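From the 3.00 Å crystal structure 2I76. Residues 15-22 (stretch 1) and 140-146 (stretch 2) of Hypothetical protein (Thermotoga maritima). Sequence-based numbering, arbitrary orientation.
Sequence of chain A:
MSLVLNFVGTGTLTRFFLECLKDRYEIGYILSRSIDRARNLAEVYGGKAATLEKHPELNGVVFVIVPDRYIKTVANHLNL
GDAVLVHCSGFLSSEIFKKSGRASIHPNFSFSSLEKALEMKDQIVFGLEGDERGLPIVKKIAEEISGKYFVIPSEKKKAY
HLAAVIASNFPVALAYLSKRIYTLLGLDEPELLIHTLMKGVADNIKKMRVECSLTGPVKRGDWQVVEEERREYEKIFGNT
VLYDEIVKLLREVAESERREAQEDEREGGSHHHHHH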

# COMPACT_ATOMS: atom_id res chain seq x y z
N ARG A 15 13.54 23.46 5.93
CA ARG A 15 14.92 23.14 5.61
C ARG A 15 14.89 22.51 4.23
O ARG A 15 15.88 22.54 3.50
CB ARG A 15 15.52 22.16 6.64
CG ARG A 15 15.84 22.80 7.97
CD ARG A 15 16.54 21.83 8.89
NE ARG A 15 16.95 22.47 10.13
CZ ARG A 15 17.00 21.86 11.32
NH1 ARG A 15 16.64 20.58 11.43
NH2 ARG A 15 17.39 22.54 12.39
N PHE A 16 13.74 21.97 3.87
CA PHE A 16 13.57 21.33 2.58
C PHE A 16 13.54 22.36 1.46
O PHE A 16 14.45 22.39 0.64
CB PHE A 16 12.29 20.50 2.57
CG PHE A 16 12.07 19.77 1.29
CD1 PHE A 16 12.96 18.80 0.88
CD2 PHE A 16 10.98 20.07 0.49
CE1 PHE A 16 12.78 18.13 -0.33
CE2 PHE A 16 10.79 19.41 -0.73
CZ PHE A 16 11.69 18.44 -1.14
N PHE A 17 12.52 23.20 1.43
CA PHE A 17 12.43 24.21 0.37
C PHE A 17 13.66 25.12 0.31
O PHE A 17 14.06 25.57 -0.76
CB PHE A 17 11.18 25.07 0.55
CG PHE A 17 9.90 24.36 0.28
CD1 PHE A 17 9.12 23.84 1.33
CD2 PHE A 17 9.42 24.25 -1.02
CE1 PHE A 17 7.88 23.24 1.09
CE2 PHE A 17 8.18 23.66 -1.27
CZ PHE A 17 7.41 23.15 -0.21
N LEU A 18 14.25 25.39 1.48
CA LEU A 18 15.44 26.21 1.54
C LEU A 18 16.53 25.52 0.71
O LEU A 18 16.94 25.99 -0.35
CB LEU A 18 15.93 26.35 2.98
CG LEU A 18 15.27 27.35 3.94
CD1 LEU A 18 15.95 27.27 5.31
CD2 LEU A 18 15.42 28.74 3.39
N GLU A 19 16.98 24.38 1.22
CA GLU A 19 18.02 23.58 0.58
C GLU A 19 17.87 23.52 -0.94
O GLU A 19 18.82 23.81 -1.67
CB GLU A 19 17.99 22.17 1.15
CG GLU A 19 19.13 21.29 0.68
CD GLU A 19 20.47 21.77 1.18
OE1 GLU A 19 20.96 22.80 0.67
OE2 GLU A 19 21.03 21.11 2.08
N CYS A 20 16.70 23.15 -1.42
CA CYS A 20 16.52 23.06 -2.86
C CYS A 20 15.84 24.25 -3.49
O CYS A 20 14.82 24.10 -4.16
CB CYS A 20 15.82 21.75 -3.25
SG CYS A 20 14.33 21.32 -2.35
N LEU A 21 16.41 25.43 -3.28
CA LEU A 21 15.90 26.66 -3.86
C LEU A 21 16.87 27.84 -3.73
O LEU A 21 16.51 28.97 -4.01
CB LEU A 21 14.53 27.04 -3.26
CG LEU A 21 13.27 26.36 -3.81
CD1 LEU A 21 12.05 27.11 -3.34
CD2 LEU A 21 13.28 26.33 -5.33
N LYS A 22 18.10 27.56 -3.29
CA LYS A 22 19.11 28.60 -3.14
C LYS A 22 19.30 29.27 -4.49
O LYS A 22 20.33 29.91 -4.72
CB LYS A 22 20.45 28.00 -2.70
CG LYS A 22 21.24 27.30 -3.81
CD LYS A 22 22.74 27.31 -3.55
CE LYS A 22 23.51 26.86 -4.78
NZ LYS A 22 24.97 27.19 -4.71
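Stretch 2 140-146: KIAEEIS

Residues 140-145 of stretch 2 are the last part of a helix that begins earlier in the chain; Ser 146 is the first residue to leave helical phi/psi. Its final turn is held by backbone hydrogen bonds from Ile 145 N to Ile 141 O and from Ser 146 N to Ala 142 O, both 3.0 Å. The helix crosses helix 15-19 of stretch 1 at 77°, nearly at right angles, and the axes come no closer than 12.0 Å. Apolar side chains make most of the contacts across this space. The nearest CA atoms are those of Cys 20 and Ile 145, 6.8 Å apart, so the backbones come closest where both helices end.

Ile 145 covers the most surface. Its CA-to-CB bond points toward stretch 1, and its branched side chain, with chi1 m and chi2 t, meets several neighbours at once: CD1 lies 3.5 Å from CD2 of Phe 17, CG2 lies 4.1 Å from CZ of Phe 16, and CG1 lies 4.4 Å from SG of Cys 20. The two phenylalanines start sideways, but their rings are long enough to bring their ends nearer to the isoleucine.

Leu 21, just beyond the first helix, covers the next largest area. It too sets out sideways and reaches across with its end, where a forked tip suits it to two neighbours: CD1 lies 4.2 Å from CG2 of Ile 141, while CD2 is 3.9 Å from OE1 of Glu 144. Glu 144 is exposed, and its carboxylate borders the apolar patch.

The CA-to-CB bond of Ile 141, one helical turn before Ile 145, also points toward stretch 1; that of Ala 142 points away. The CG2 of Ile 141, branching directly from CB, reaches both Leu 21 and the edge of the Phe 17 ring, 4.2 Å from CE2. No hydrogen bond joins the stretches; packing of apolar side chains dominates the contact.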

# COMPACT_ATOMS: atom_id res chain seq x y z
N LYS A 140 5.13 27.49 -10.07
CA LYS A 140 6.51 27.67 -10.54
C LYS A 140 7.48 26.85 -9.71
O LYS A 140 8.39 26.22 -10.25
CB LYS A 140 6.91 29.14 -10.43
CG LYS A 140 8.28 29.51 -11.02
CD LYS A 140 8.19 29.63 -12.54
CE LYS A 140 9.37 30.42 -13.13
NZ LYS A 140 9.20 30.72 -14.60
N ILE A 141 7.27 26.86 -8.40
CA ILE A 141 8.12 26.14 -7.46
C ILE A 141 8.09 24.62 -7.59
O ILE A 141 9.13 23.96 -7.54
CB ILE A 141 7.80 26.54 -6.01
CG1 ILE A 141 8.27 27.97 -5.76
CG2 ILE A 141 8.47 25.59 -5.04
CD1 ILE A 141 8.06 28.45 -4.35
N ALA A 142 6.89 24.07 -7.75
CA ALA A 142 6.77 22.62 -7.88
C ALA A 142 7.46 22.18 -9.16
O ALA A 142 8.13 21.15 -9.21
CB ALA A 142 5.29 22.21 -7.91
N GLU A 143 7.29 22.98 -10.21
CA GLU A 143 7.89 22.69 -11.50
C GLU A 143 9.39 22.54 -11.33
O GLU A 143 10.03 21.76 -12.04
CB GLU A 143 7.59 23.82 -12.48
CG GLU A 143 7.03 23.33 -13.79
CD GLU A 143 7.78 22.12 -14.31
OE1 GLU A 143 9.03 22.17 -14.39
OE2 GLU A 143 7.11 21.12 -14.63
N GLU A 144 9.95 23.29 -10.39
CA GLU A 144 11.38 23.22 -10.13
C GLU A 144 11.75 21.99 -9.32
O GLU A 144 12.35 21.06 -9.85
CB GLU A 144 11.84 24.46 -9.38
CG GLU A 144 12.15 25.63 -10.27
CD GLU A 144 13.04 26.63 -9.59
OE1 GLU A 144 14.15 26.23 -9.14
OE2 GLU A 144 12.63 27.81 -9.51
N ILE A 145 11.40 21.99 -8.04
CA ILE A 145 11.68 20.88 -7.15
C ILE A 145 11.49 19.50 -7.81
O ILE A 145 12.39 18.65 -7.73
CB ILE A 145 10.79 20.97 -5.87
CG1 ILE A 145 11.06 22.29 -5.14
CG2 ILE A 145 11.06 19.78 -4.97
CD1 ILE A 145 10.12 22.54 -3.96
N SER A 146 10.33 19.31 -8.47
CA SER A 146 9.97 18.08 -9.17
C SER A 146 8.75 18.33 -10.03
O SER A 146 7.65 18.53 -9.54
CB SER A 146 9.70 16.93 -8.20
OG SER A 146 8.71 17.26 -7.24